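Local coordinates for putative fumarylpyruvate hydrolase (Burkholderia cenocepacia, PDB 4MAQ), which is of unproven function but probably belongs to the fumarylacetoacetate hydrolase (FAH) family, whose members share a largely beta-stranded fold, at residues 91-97 / 109-115; 87-91 / 165-169; 216-222 / 233-239. One frame throughout, in Å; residues are numbered along the deposited sequence.

Interaction 1: residues 91-97 / 109-115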
ATOM      1  N   LEU B  91     -18.426  -4.439   4.648  1.00  7.63           N
ATOM      2  CA  LEU B  91     -18.018  -5.651   5.353  1.00  7.64           C
ATOM      3  C   LEU B  91     -16.526  -5.900   5.109  1.00  7.47           C
ATOM      4  O   LEU B  91     -16.079  -5.910   3.969  1.00  8.37           O
ATOM      5  CB  LEU B  91     -18.839  -6.875   4.915  1.00  7.84           C
ATOM      6  CG  LEU B  91     -18.443  -8.184   5.594  1.00  8.28           C
ATOM      7  CD1 LEU B  91     -18.914  -8.203   7.035  1.00  9.49           C
ATOM      8  CD2 LEU B  91     -19.034  -9.358   4.829  1.00 10.31           C
ATOM      9  N   VAL B  92     -15.769  -6.079   6.188  1.00  7.13           N
ATOM     10  CA  VAL B  92     -14.332  -6.348   6.094  1.00  6.52           C
ATOM     11  C   VAL B  92     -14.070  -7.824   6.424  1.00  7.04           C
ATOM     12  O   VAL B  92     -14.566  -8.361   7.426  1.00  7.99           O
ATOM     13  CB  VAL B  92     -13.546  -5.451   7.059  1.00  7.62           C
ATOM     14  CG1 VAL B  92     -12.059  -5.828   7.075  1.00  8.91           C
ATOM     15  CG2 VAL B  92     -13.690  -3.985   6.645  1.00  9.84           C
ATOM     16  N   VAL B  93     -13.372  -8.514   5.517  1.00  7.65           N
ATOM     17  CA  VAL B  93     -13.014  -9.922   5.686  1.00  8.02           C
ATOM     18  C   VAL B  93     -11.556 -10.046   6.073  1.00  7.88           C
ATOM     19  O   VAL B  93     -10.688  -9.443   5.435  1.00  8.88           O
ATOM     20  CB  VAL B  93     -13.265 -10.678   4.357  1.00  9.84           C
ATOM     21  CG1 VAL B  93     -13.005 -12.148   4.577  1.00 11.77           C
ATOM     22  CG2 VAL B  93     -14.702 -10.461   3.874  1.00 11.10           C
ATOM     23  N   ALA B  94     -11.290 -10.779   7.151  1.00  7.16           N
ATOM     24  CA  ALA B  94      -9.919 -10.967   7.654  1.00  7.54           C
ATOM     25  C   ALA B  94      -9.432 -12.360   7.299  1.00  7.74           C
ATOM     26  O   ALA B  94     -10.101 -13.340   7.619  1.00  9.59           O
ATOM     27  CB  ALA B  94      -9.892 -10.760   9.170  1.00  9.33           C
ATOM     28  N   ILE B  95      -8.264 -12.447   6.653  1.00  8.28           N
ATOM     29  CA  ILE B  95      -7.749 -13.722   6.142  1.00  8.75           C
ATOM     30  C   ILE B  95      -6.847 -14.403   7.175  1.00  8.20           C
ATOM     31  O   ILE B  95      -5.992 -13.761   7.790  1.00  9.40           O
ATOM     32  CB  ILE B  95      -6.966 -13.455   4.838  1.00  8.08           C
ATOM     33  CG1 ILE B  95      -7.901 -12.812   3.797  1.00  8.46           C
ATOM     34  CG2 ILE B  95      -6.258 -14.710   4.294  1.00  9.59           C
ATOM     35  CD1 ILE B  95      -9.109 -13.675   3.401  1.00 10.78           C
ATOM     36  N   GLY B  96      -7.004 -15.715   7.324  1.00  8.73           N
ATOM     37  CA  GLY B  96      -6.180 -16.474   8.269  1.00 10.68           C
ATOM     38  C   GLY B  96      -5.289 -17.547   7.651  1.00 12.07           C
ATOM     39  O   GLY B  96      -4.527 -18.194   8.367  1.00 15.35           O
ATOM     40  N   LYS B  97      -5.302 -17.689   6.324  1.00  9.94           N
ATOM     41  CA  LYS B  97      -4.527 -18.743   5.670  1.00 11.78           C
ATOM     42  C   LYS B  97      -4.049 -18.269   4.321  1.00 10.05           C
ATOM     43  O   LYS B  97      -4.847 -17.786   3.503  1.00 10.34           O
ATOM     44  CB  LYS B  97      -5.376 -20.030   5.508  1.00 12.16           C
ATOM     45  CG  LYS B  97      -4.670 -21.205   4.852  1.00 13.38           C
ATOM     46  CD  LYS B  97      -5.521 -22.459   4.946  1.00 15.36           C
ATOM     47  CE  LYS B  97      -6.840 -22.346   4.195  1.00 16.39           C
ATOM     48  NZ  LYS B  97      -7.533 -23.659   4.156  1.00 19.01           N
ATOM     49  N   SER B 109     -12.554 -21.113   3.613  1.00 10.20           N
ATOM     50  CA  SER B 109     -11.626 -21.764   4.543  1.00 11.03           C
ATOM     51  C   SER B 109     -10.389 -20.935   4.839  1.00 11.28           C
ATOM     52  O   SER B 109      -9.665 -21.234   5.786  1.00 13.24           O
ATOM     53  CB  SER B 109     -11.199 -23.143   4.067  1.00 12.85           C
ATOM     54  OG  SER B 109     -10.200 -23.056   3.068  1.00 14.85           O
ATOM     55  N   HIS B 110     -10.143 -19.916   4.012  1.00 10.24           N
ATOM     56  CA  HIS B 110      -9.043 -18.980   4.241  1.00 10.35           C
ATOM     57  C   HIS B 110      -9.428 -17.826   5.138  1.00  9.69           C
ATOM     58  O   HIS B 110      -8.563 -16.993   5.449  1.00 10.74           O
ATOM     59  CB  HIS B 110      -8.526 -18.427   2.902  1.00 10.26           C
ATOM     60  CG  HIS B 110      -7.838 -19.462   2.047  1.00 10.31           C
ATOM     61  ND1 HIS B 110      -6.462 -19.548   1.945  1.00 11.23           N
ATOM     62  CD2 HIS B 110      -8.335 -20.467   1.282  1.00 12.12           C
ATOM     63  CE1 HIS B 110      -6.146 -20.549   1.138  1.00 12.47           C
ATOM     64  NE2 HIS B 110      -7.264 -21.117   0.717  1.00 12.91           N
ATOM     65  N   VAL B 111     -10.700 -17.737   5.528  1.00  9.13           N
ATOM     66  CA  VAL B 111     -11.168 -16.571   6.298  1.00  9.80           C
ATOM     67  C   VAL B 111     -11.045 -16.817   7.801  1.00  9.18           C
ATOM     68  O   VAL B 111     -11.586 -17.800   8.312  1.00 10.99           O
ATOM     69  CB  VAL B 111     -12.631 -16.233   5.949  1.00  9.11           C
ATOM     70  CG1 VAL B 111     -13.193 -15.148   6.855  1.00  9.60           C
ATOM     71  CG2 VAL B 111     -12.720 -15.822   4.484  1.00  9.69           C
ATOM     72  N   TRP B 112     -10.313 -15.945   8.501  1.00  7.83           N
ATOM     73  CA  TRP B 112     -10.250 -15.982   9.965  1.00  7.64           C
ATOM     74  C   TRP B 112     -11.524 -15.378  10.589  1.00  7.82           C
ATOM     75  O   TRP B 112     -12.038 -15.899  11.575  1.00  9.57           O
ATOM     76  CB  TRP B 112      -8.987 -15.234  10.481  1.00  9.03           C
ATOM     77  CG  TRP B 112      -8.934 -15.331  11.954  1.00  9.67           C
ATOM     78  CD1 TRP B 112      -8.445 -16.371  12.691  1.00 13.08           C
ATOM     79  CD2 TRP B 112      -9.538 -14.425  12.884  1.00 10.24           C
ATOM     80  NE1 TRP B 112      -8.655 -16.146  14.016  1.00 14.98           N
ATOM     81  CE2 TRP B 112      -9.345 -14.974  14.176  1.00 11.95           C
ATOM     82  CE3 TRP B 112     -10.209 -13.196  12.759  1.00 13.67           C
ATOM     83  CZ2 TRP B 112      -9.789 -14.337  15.341  1.00 14.45           C
ATOM     84  CZ3 TRP B 112     -10.664 -12.568  13.932  1.00 14.86           C
ATOM     85  CH2 TRP B 112     -10.436 -13.141  15.196  1.00 16.17           C
ATOM     86  N   GLY B 113     -11.999 -14.258  10.063  1.00  8.34           N
ATOM     87  CA  GLY B 113     -13.104 -13.557  10.694  1.00 10.07           C
ATOM     88  C   GLY B 113     -13.540 -12.337   9.944  1.00  7.67           C
ATOM     89  O   GLY B 113     -13.163 -12.133   8.781  1.00  8.50           O
ATOM     90  N   TYR B 114     -14.365 -11.532  10.605  1.00  8.46           N
ATOM     91  CA  TYR B 114     -15.042 -10.417   9.965  1.00  8.10           C
ATOM     92  C   TYR B 114     -15.071  -9.193  10.854  1.00  7.35           C
ATOM     93  O   TYR B 114     -15.135  -9.306  12.081  1.00 10.27           O
ATOM     94  CB  TYR B 114     -16.499 -10.796   9.657  1.00  8.78           C
ATOM     95  CG  TYR B 114     -16.581 -11.889   8.634  1.00  8.24           C
ATOM     96  CD1 TYR B 114     -16.590 -13.224   9.033  1.00  9.27           C
ATOM     97  CD2 TYR B 114     -16.636 -11.599   7.265  1.00  8.96           C
ATOM     98  CE1 TYR B 114     -16.631 -14.252   8.114  1.00  9.62           C
ATOM     99  CE2 TYR B 114     -16.671 -12.623   6.321  1.00  9.56           C
ATOM    100  CZ  TYR B 114     -16.669 -13.948   6.745  1.00  9.00           C
ATOM    101  OH  TYR B 114     -16.725 -14.925   5.763  1.00 10.53           O
ATOM    102  N   GLY B 115     -15.135  -8.024  10.223  1.00  8.04           N
ATOM    103  CA  GLY B 115     -15.429  -6.793  10.920  1.00  8.63           C
ATOM    104  C   GLY B 115     -16.216  -5.866  10.016  1.00  7.26           C
ATOM    105  O   GLY B 115     -16.634  -6.253   8.909  1.00  7.94           O
TER
HETATM  106  O   HOH W   1      -8.154 -23.926   6.957  1.00 35.48           O
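Val93 and Tyr114, a non-hydrogen-bonded pair (CA-CA 4.8 Å), put their side chains on one face of the sheet, Val93 CG2 lying 3.8 Å from Tyr114 CE2. Val93 CG1 also meets Val111 CG2 at 3.7 Å, and Leu91 CD2 reaches Tyr114 CD2 at 4.1 Å; helix 186-196 covers this face through Val186 and Ile190. On the other face Ala94 CB approaches the edge of the Trp112 ring, 4.3 Å from CE3. Strands 85-95 and 111-122 of the larger mixed sheet run antiparallel, their segment axes at 151°, with reciprocal bonds between Val92 and Gly115 (N to O, 2.9 Å each way) and Ala94 N to Gly113 O at 2.8 Å. A classic beta bulge interrupts the ladder: Ala94 O accepts from both Trp112 N (2.8 Å) and Gly113 N (3.2 Å), so the register slips by one residue and Ile95 pairs with Val111. Beyond it, Gly96 N donates to His110 O at 2.8 Å, and His110 ND1 to Lys97 O at 2.9 Å. Lys97 CE sits 3.5 Å from the His110 ring centroid, a CH-pi contact over the face, while Lys97 NZ donates to Ser109 OG (2.9 Å), which is bonded to Asp106, and to a water (2.9 Å).

Interaction 2: residues 87-91 / 165-169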
ATOM      1  N   HIS B  87     -17.653   8.804   2.836  1.00  9.87           N
ATOM      2  CA  HIS B  87     -17.776   7.520   3.543  1.00  9.38           C
ATOM      3  C   HIS B  87     -18.339   6.443   2.636  1.00  9.36           C
ATOM      4  O   HIS B  87     -19.218   6.712   1.819  1.00 10.55           O
ATOM      5  CB  HIS B  87     -18.729   7.644   4.756  1.00  9.85           C
ATOM      6  CG  HIS B  87     -20.109   8.152   4.412  1.00 10.06           C
ATOM      7  ND1 HIS B  87     -21.080   7.362   3.819  1.00 10.25           N
ATOM      8  CD2 HIS B  87     -20.669   9.377   4.565  1.00 11.46           C
ATOM      9  CE1 HIS B  87     -22.185   8.081   3.653  1.00 10.93           C
ATOM     10  NE2 HIS B  87     -21.949   9.314   4.071  1.00 12.68           N
ATOM     11  N   GLU B  88     -17.846   5.223   2.828  1.00  9.73           N
ATOM     12  CA  GLU B  88     -18.440   4.022   2.243  0.50  9.20           C
ATOM     13  C   GLU B  88     -18.394   2.903   3.275  1.00  8.85           C
ATOM     14  O   GLU B  88     -17.311   2.381   3.588  1.00  9.41           O
ATOM     15  CB  GLU B  88     -17.689   3.579   0.988  0.50 10.98           C
ATOM     16  CG  GLU B  88     -17.845   4.520  -0.185  0.50 12.58           C
ATOM     17  CD  GLU B  88     -16.848   4.219  -1.265  0.50 15.08           C
ATOM     18  OE1 GLU B  88     -16.785   3.052  -1.688  0.50 20.17           O
ATOM     19  OE2 GLU B  88     -16.115   5.131  -1.667  0.50 14.97           O
ATOM     20  N   ILE B  89     -19.561   2.522   3.804  1.00  8.05           N
ATOM     21  CA  ILE B  89     -19.650   1.409   4.772  1.00  8.70           C
ATOM     22  C   ILE B  89     -19.389   0.060   4.061  1.00  7.92           C
ATOM     23  O   ILE B  89     -19.932  -0.182   2.978  1.00  8.86           O
ATOM     24  CB  ILE B  89     -21.054   1.383   5.443  1.00 10.01           C
ATOM     25  CG1 ILE B  89     -21.145   0.328   6.548  1.00 11.19           C
ATOM     26  CG2 ILE B  89     -22.197   1.179   4.442  1.00 10.64           C
ATOM     27  CD1 ILE B  89     -20.409   0.771   7.776  1.00 11.92           C
ATOM     28  N   GLU B  90     -18.591  -0.822   4.674  1.00  7.76           N
ATOM     29  CA  GLU B  90     -18.227  -2.110   4.037  1.00  8.12           C
ATOM     30  C   GLU B  90     -18.063  -3.220   5.053  1.00  7.56           C
ATOM     31  O   GLU B  90     -17.559  -2.980   6.140  1.00  8.68           O
ATOM     32  CB  GLU B  90     -16.937  -1.963   3.232  1.00  9.12           C
ATOM     33  CG  GLU B  90     -17.004  -0.756   2.318  1.00 10.46           C
ATOM     34  CD  GLU B  90     -16.107  -0.767   1.116  1.00 11.10           C
ATOM     35  OE1 GLU B  90     -15.510  -1.795   0.760  1.00 12.03           O
ATOM     36  OE2 GLU B  90     -16.074   0.316   0.496  1.00 12.84           O
ATOM     37  N   LEU B  91     -18.426  -4.439   4.648  1.00  7.63           N
ATOM     38  CA  LEU B  91     -18.018  -5.651   5.353  1.00  7.64           C
ATOM     39  C   LEU B  91     -16.526  -5.900   5.109  1.00  7.47           C
ATOM     40  O   LEU B  91     -16.079  -5.910   3.969  1.00  8.37           O
ATOM     41  CB  LEU B  91     -18.839  -6.875   4.915  1.00  7.84           C
ATOM     42  CG  LEU B  91     -18.443  -8.184   5.594  1.00  8.28           C
ATOM     43  CD1 LEU B  91     -18.914  -8.203   7.035  1.00  9.49           C
ATOM     44  CD2 LEU B  91     -19.034  -9.358   4.829  1.00 10.31           C
ATOM     45  N   ILE B 165     -26.549  -3.818   6.149  1.00  8.60           N
ATOM     46  CA  ILE B 165     -25.276  -3.094   6.230  1.00  8.93           C
ATOM     47  C   ILE B 165     -25.662  -1.624   6.104  1.00  9.57           C
ATOM     48  O   ILE B 165     -26.395  -1.238   5.173  1.00  9.91           O
ATOM     49  CB  ILE B 165     -24.261  -3.552   5.144  1.00  9.30           C
ATOM     50  CG1 ILE B 165     -23.046  -2.617   5.114  1.00  9.45           C
ATOM     51  CG2 ILE B 165     -24.897  -3.693   3.747  1.00 10.93           C
ATOM     52  CD1 ILE B 165     -21.824  -3.171   4.401  1.00 10.25           C
ATOM     53  N   TRP B 166     -25.233  -0.794   7.056  1.00  8.89           N
ATOM     54  CA  TRP B 166     -25.799   0.549   7.144  1.00  9.11           C
ATOM     55  C   TRP B 166     -24.792   1.529   7.731  1.00  9.13           C
ATOM     56  O   TRP B 166     -23.840   1.151   8.436  1.00  9.51           O
ATOM     57  CB  TRP B 166     -27.099   0.516   7.991  1.00  9.88           C
ATOM     58  CG  TRP B 166     -26.820   0.134   9.425  1.00  9.64           C
ATOM     59  CD1 TRP B 166     -26.676  -1.138   9.938  1.00 10.02           C
ATOM     60  CD2 TRP B 166     -26.608   1.037  10.516  1.00  9.90           C
ATOM     61  NE1 TRP B 166     -26.378  -1.067  11.287  1.00 10.74           N
ATOM     62  CE2 TRP B 166     -26.342   0.252  11.664  1.00 10.16           C
ATOM     63  CE3 TRP B 166     -26.631   2.441  10.639  1.00 11.09           C
ATOM     64  CZ2 TRP B 166     -26.086   0.820  12.923  1.00 10.13           C
ATOM     65  CZ3 TRP B 166     -26.365   3.008  11.901  1.00 11.81           C
ATOM     66  CH2 TRP B 166     -26.094   2.195  13.023  1.00 11.66           C
ATOM     67  N   LEU B 167     -25.037   2.804   7.457  1.00  8.63           N
ATOM     68  CA  LEU B 167     -24.235   3.866   8.031  1.00  8.20           C
ATOM     69  C   LEU B 167     -25.130   5.098   8.190  1.00  8.46           C
ATOM     70  O   LEU B 167     -25.942   5.399   7.311  1.00  9.53           O
ATOM     71  CB  LEU B 167     -23.019   4.173   7.132  1.00  8.89           C
ATOM     72  CG  LEU B 167     -22.100   5.341   7.538  1.00  9.08           C
ATOM     73  CD1 LEU B 167     -20.700   5.100   7.001  1.00  9.78           C
ATOM     74  CD2 LEU B 167     -22.608   6.704   7.069  1.00 10.54           C
ATOM     75  N   ALA B 168     -24.992   5.775   9.327  1.00  8.50           N
ATOM     76  CA  ALA B 168     -25.684   7.041   9.596  1.00  8.63           C
ATOM     77  C   ALA B 168     -24.693   8.108   9.999  1.00  8.11           C
ATOM     78  O   ALA B 168     -23.590   7.813  10.494  1.00  9.06           O
ATOM     79  CB  ALA B 168     -26.718   6.829  10.707  1.00 10.39           C
ATOM     80  N   VAL B 169     -25.097   9.353   9.759  1.00  8.28           N
ATOM     81  CA  VAL B 169     -24.305  10.525  10.127  1.00  8.82           C
ATOM     82  C   VAL B 169     -25.202  11.429  10.960  1.00  8.76           C
ATOM     83  O   VAL B 169     -26.299  11.816  10.517  1.00 10.11           O
ATOM     84  CB  VAL B 169     -23.814  11.286   8.866  1.00  9.33           C
ATOM     85  CG1 VAL B 169     -23.170  12.615   9.233  1.00 11.66           C
ATOM     86  CG2 VAL B 169     -22.849  10.432   8.057  1.00 11.18           C
TER
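Ile89, Leu167 and Ile165 lose the most surface here, 87, 76 and 66 Å² respectively, and all three direct their CA-to-CB bonds toward the opposite strand. The segment axes approach to 6.9 Å at 150°, and no hydrogen bond passes between them, so the strands meet through side chains and not as neighbours in a ladder. Ile89 lies against both partners: its CB is 3.8 Å from Leu167 CB, its CG1 is 3.8 Å from Ile165 CG1, and the same CG1 comes within 3.4 Å of the backbone at Trp166 O. Ile165, in its extended t,t rotamer, reaches across the gap, where CD1 packs on the backbone, 3.8 Å from Glu90 CA and 3.6 Å from Leu91 N. Leu167 reaches the His87 end of the first strand, its CD2 sitting 3.7 Å from the His87 ring centroid and 14° off the ring normal, a CH-pi contact over the face. Val169 CG2 adds a looser approach, 4.2 Å from His87 NE2.

The two strands belong to different sheets of the FAH-type fold, 85-95 to the mixed sheet that also holds 111-122, and 164-169 to the five-stranded one, so the contact joins sheet to sheet. Gln175 of strand 172-178 accepts hydrogen bonds from the His87 ring and the Ile89 backbone, while Glu90, directed away, bonds to the backbone of Gly208. With His87 ND1, the Ile89 backbone and Glu90 OE1 hydrogen-bonded outside the two segments, the contact depends on close apolar fit and burial, with the pi face of the His87 imidazole accepting a methyl group.

Interaction 3: residues 216-222 / 233-239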
ATOM      1  N   LEU B 216     -18.548  13.563   4.717  1.00 12.11           N
ATOM      2  CA  LEU B 216     -18.437  13.733   6.175  1.00 10.32           C
ATOM      3  C   LEU B 216     -17.829  15.094   6.447  1.00 11.06           C
ATOM      4  O   LEU B 216     -16.831  15.451   5.828  1.00 12.39           O
ATOM      5  CB  LEU B 216     -17.523  12.670   6.783  1.00 11.09           C
ATOM      6  CG  LEU B 216     -18.015  11.233   6.683  1.00  9.92           C
ATOM      7  CD1 LEU B 216     -16.924  10.280   7.192  1.00 11.90           C
ATOM      8  CD2 LEU B 216     -19.336  11.061   7.419  1.00 11.75           C
ATOM      9  N   GLN B 217     -18.438  15.847   7.362  1.00 11.58           N
ATOM     10  CA  GLN B 217     -17.903  17.118   7.815  1.00 12.32           C
ATOM     11  C   GLN B 217     -17.124  16.913   9.097  1.00 12.47           C
ATOM     12  O   GLN B 217     -17.432  15.999   9.869  1.00 12.58           O
ATOM     13  CB  GLN B 217     -19.036  18.108   8.108  1.00 13.93           C
ATOM     14  CG  GLN B 217     -19.966  18.358   6.939  1.00 17.01           C
ATOM     15  CD  GLN B 217     -19.202  18.741   5.694  1.00 18.58           C
ATOM     16  OE1 GLN B 217     -18.261  19.533   5.753  1.00 24.46           O
ATOM     17  NE2 GLN B 217     -19.592  18.170   4.555  1.00 20.68           N
ATOM     18  N   PRO B 218     -16.098  17.754   9.339  1.00 13.52           N
ATOM     19  CA  PRO B 218     -15.447  17.743  10.645  1.00 12.87           C
ATOM     20  C   PRO B 218     -16.478  17.798  11.768  1.00 12.96           C
ATOM     21  O   PRO B 218     -17.426  18.587  11.701  1.00 13.59           O
ATOM     22  CB  PRO B 218     -14.592  19.014  10.608  1.00 13.10           C
ATOM     23  CG  PRO B 218     -14.297  19.218   9.159  1.00 15.97           C
ATOM     24  CD  PRO B 218     -15.556  18.810   8.461  1.00 14.49           C
ATOM     25  N   GLY B 219     -16.340  16.917  12.759  1.00 12.26           N
ATOM     26  CA  GLY B 219     -17.262  16.885  13.889  1.00 13.03           C
ATOM     27  C   GLY B 219     -18.416  15.910  13.733  1.00 10.93           C
ATOM     28  O   GLY B 219     -19.142  15.656  14.699  1.00 12.85           O
ATOM     29  N   ASP B 220     -18.627  15.377  12.528  1.00 10.86           N
ATOM     30  CA  ASP B 220     -19.769  14.480  12.337  1.00 10.12           C
ATOM     31  C   ASP B 220     -19.647  13.232  13.216  1.00  9.34           C
ATOM     32  O   ASP B 220     -18.535  12.689  13.394  1.00  9.81           O
ATOM     33  CB  ASP B 220     -19.894  14.050  10.877  1.00 11.41           C
ATOM     34  CG  ASP B 220     -20.623  15.061  10.011  1.00 11.24           C
ATOM     35  OD1 ASP B 220     -21.171  16.052  10.539  1.00 14.30           O
ATOM     36  OD2 ASP B 220     -20.641  14.844   8.778  1.00 13.27           O
ATOM     37  N   ARG B 221     -20.786  12.752  13.717  1.00  9.56           N
ATOM     38  CA  ARG B 221     -20.868  11.479  14.453  1.00  9.00           C
ATOM     39  C   ARG B 221     -21.303  10.374  13.469  1.00  9.01           C
ATOM     40  O   ARG B 221     -22.424  10.405  12.945  1.00 10.47           O
ATOM     41  CB  ARG B 221     -21.855  11.566  15.634  1.00 10.04           C
ATOM     42  CG  ARG B 221     -21.989  10.252  16.429  1.00 10.79           C
ATOM     43  CD  ARG B 221     -22.940  10.376  17.637  1.00 11.36           C
ATOM     44  NE  ARG B 221     -22.480  11.521  18.437  1.00 11.62           N
ATOM     45  CZ  ARG B 221     -21.462  11.500  19.306  1.00 11.40           C
ATOM     46  NH1 ARG B 221     -20.895  10.353  19.678  1.00 10.53           N
ATOM     47  NH2 ARG B 221     -21.015  12.649  19.809  1.00 11.52           N
ATOM     48  N   VAL B 222     -20.402   9.427  13.203  1.00  7.91           N
ATOM     49  CA  VAL B 222     -20.665   8.366  12.233  1.00  9.54           C
ATOM     50  C   VAL B 222     -20.977   7.093  12.993  1.00  8.98           C
ATOM     51  O   VAL B 222     -20.216   6.683  13.879  1.00  9.43           O
ATOM     52  CB  VAL B 222     -19.440   8.156  11.322  1.00  8.63           C
ATOM     53  CG1 VAL B 222     -19.789   7.202  10.171  1.00 10.03           C
ATOM     54  CG2 VAL B 222     -18.937   9.504  10.806  1.00  9.91           C
ATOM     55  N   GLU B 233     -19.411   3.571  16.460  1.00  8.43           N
ATOM     56  CA  GLU B 233     -19.714   4.995  16.637  1.00  8.22           C
ATOM     57  C   GLU B 233     -18.386   5.733  16.790  1.00  7.76           C
ATOM     58  O   GLU B 233     -17.581   5.363  17.627  1.00  9.83           O
ATOM     59  CB  GLU B 233     -20.601   5.188  17.868  1.00  9.50           C
ATOM     60  CG  GLU B 233     -20.915   6.657  18.221  1.00 10.35           C
ATOM     61  CD  GLU B 233     -22.112   6.814  19.148  1.00 10.59           C
ATOM     62  OE1 GLU B 233     -22.959   5.874  19.250  1.00 13.59           O
ATOM     63  OE2 GLU B 233     -22.228   7.882  19.787  1.00 11.36           O
ATOM     64  N   PHE B 234     -18.144   6.740  15.957  1.00  7.74           N
ATOM     65  CA  PHE B 234     -16.936   7.578  16.101  1.00  7.76           C
ATOM     66  C   PHE B 234     -17.238   8.990  15.660  1.00  8.14           C
ATOM     67  O   PHE B 234     -18.278   9.251  15.033  1.00  8.79           O
ATOM     68  CB  PHE B 234     -15.712   6.981  15.353  1.00  8.15           C
ATOM     69  CG  PHE B 234     -15.821   6.936  13.835  1.00  8.34           C
ATOM     70  CD1 PHE B 234     -15.585   8.066  13.058  1.00  8.36           C
ATOM     71  CD2 PHE B 234     -16.072   5.728  13.172  1.00  9.26           C
ATOM     72  CE1 PHE B 234     -15.627   7.999  11.663  1.00  9.06           C
ATOM     73  CE2 PHE B 234     -16.103   5.656  11.780  1.00  9.08           C
ATOM     74  CZ  PHE B 234     -15.898   6.795  11.017  1.00  8.63           C
ATOM     75  N   VAL B 235     -16.354   9.912  16.026  1.00  8.45           N
ATOM     76  CA  VAL B 235     -16.508  11.310  15.678  1.00  8.33           C
ATOM     77  C   VAL B 235     -15.372  11.706  14.729  1.00  8.94           C
ATOM     78  O   VAL B 235     -14.205  11.382  14.972  1.00  9.86           O
ATOM     79  CB  VAL B 235     -16.513  12.203  16.958  1.00  9.93           C
ATOM     80  CG1 VAL B 235     -16.545  13.680  16.612  1.00 11.96           C
ATOM     81  CG2 VAL B 235     -17.712  11.849  17.834  1.00 11.58           C
ATOM     82  N   VAL B 236     -15.710  12.395  13.647  1.00  9.56           N
ATOM     83  CA  VAL B 236     -14.702  12.915  12.714  1.00  9.38           C
ATOM     84  C   VAL B 236     -13.988  14.104  13.356  1.00  9.56           C
ATOM     85  O   VAL B 236     -14.647  14.999  13.934  1.00 10.48           O
ATOM     86  CB  VAL B 236     -15.366  13.338  11.402  1.00  9.97           C
ATOM     87  CG1 VAL B 236     -14.345  13.907  10.432  1.00 10.97           C
ATOM     88  CG2 VAL B 236     -16.051  12.133  10.768  1.00 12.02           C
ATOM     89  N   GLY B 237     -12.661  14.106  13.279  1.00  9.05           N
ATOM     90  CA  GLY B 237     -11.884  15.189  13.857  1.00 10.54           C
ATOM     91  C   GLY B 237     -12.004  16.512  13.114  1.00 10.75           C
ATOM     92  O   GLY B 237     -12.685  16.634  12.074  1.00 11.52           O
ATOM     93  N   ALA B 238     -11.328  17.510  13.667  1.00 12.52           N
ATOM     94  CA  ALA B 238     -11.324  18.861  13.115  1.00 13.02           C
ATOM     95  C   ALA B 238     -10.461  18.905  11.848  1.00 12.09           C
ATOM     96  O   ALA B 238      -9.461  18.200  11.727  1.00 12.05           O
ATOM     97  CB  ALA B 238     -10.788  19.857  14.153  1.00 15.05           C
ATOM     98  N   LYS B 239     -10.829  19.782  10.919  1.00 13.38           N
ATOM     99  CA  LYS B 239     -10.037  20.003   9.718  1.00 13.29           C
ATOM    100  C   LYS B 239      -8.693  20.653  10.076  1.00 13.35           C
ATOM    101  O   LYS B 239      -8.654  21.639  10.814  1.00 15.39           O
ATOM    102  CB  LYS B 239     -10.830  20.865   8.733  1.00 14.51           C
ATOM    103  CG  LYS B 239     -10.187  21.064   7.374  1.00 14.97           C
ATOM    104  CD  LYS B 239     -11.134  21.835   6.458  1.00 18.12           C
ATOM    105  CE  LYS B 239     -10.649  21.889   5.014  1.00 23.13           C
ATOM    106  NZ  LYS B 239     -11.737  22.322   4.087  1.00 28.80           N
TER
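A salt bridge closes one end of this hairpin contact, Arg221 NH1 to Glu233 OE2 at 2.8 Å, between two exposed side chains. Beside it Val222 and Phe234 form a hydrogen-bonded antiparallel pair: Val222 N to Phe234 O is 2.8 Å and Phe234 N to Val222 O is 2.9 Å. Beyond them, two more backbone bonds tie the turn to the second strand: Val236 N to Asp220 O (2.9 Å) and Gly219 N to Val236 O (2.8 Å). Gln217 to Asp220 is a type II turn, closed by Asp220 N to Gln217 O (3.0 Å) and braced by Gln217 N to Asp220 OD2 (2.8 Å); Gly219, with phi 94°, takes its third position. Val222 CB lies over the Phe234 ring, 4.0 Å from its centroid, and Val222 CG2 meets Val236 CG2 at 3.9 Å. Pro218 CG packs on Lys239 CB at 3.9 Å. In the five-stranded sheet the hairpin stands between strand 164-169, whose Leu167 touches Val222, and strand 75-76, whose Val76 bonds to the backbone of Val235 and Gly237.

In the fold
Interaction 2 is the buried member of the set, whereas interactions 1 and 3 both run from covered strands to exposed ends. Strand 85-95 serves interactions 1 and 2 with Leu91 common to both, first as a ladder partner within its sheet and then as a surface facing another. Strands 164-169 and 221-226 are neighbours in that second sheet, so interactions 2 and 3 touch: His87 CD2 is 3.6 Å from Leu216 CD2, and Val169 CG1 is 3.4 Å from Asp220 OD2. Interactions 1 and 3, centres about 28 Å apart, both rely on backbone hydrogen bonds, ending respectively in a lysine-serine bond and an Arg-Glu salt bridge; interaction 2 has no hydrogen bond or salt bridge across its segments.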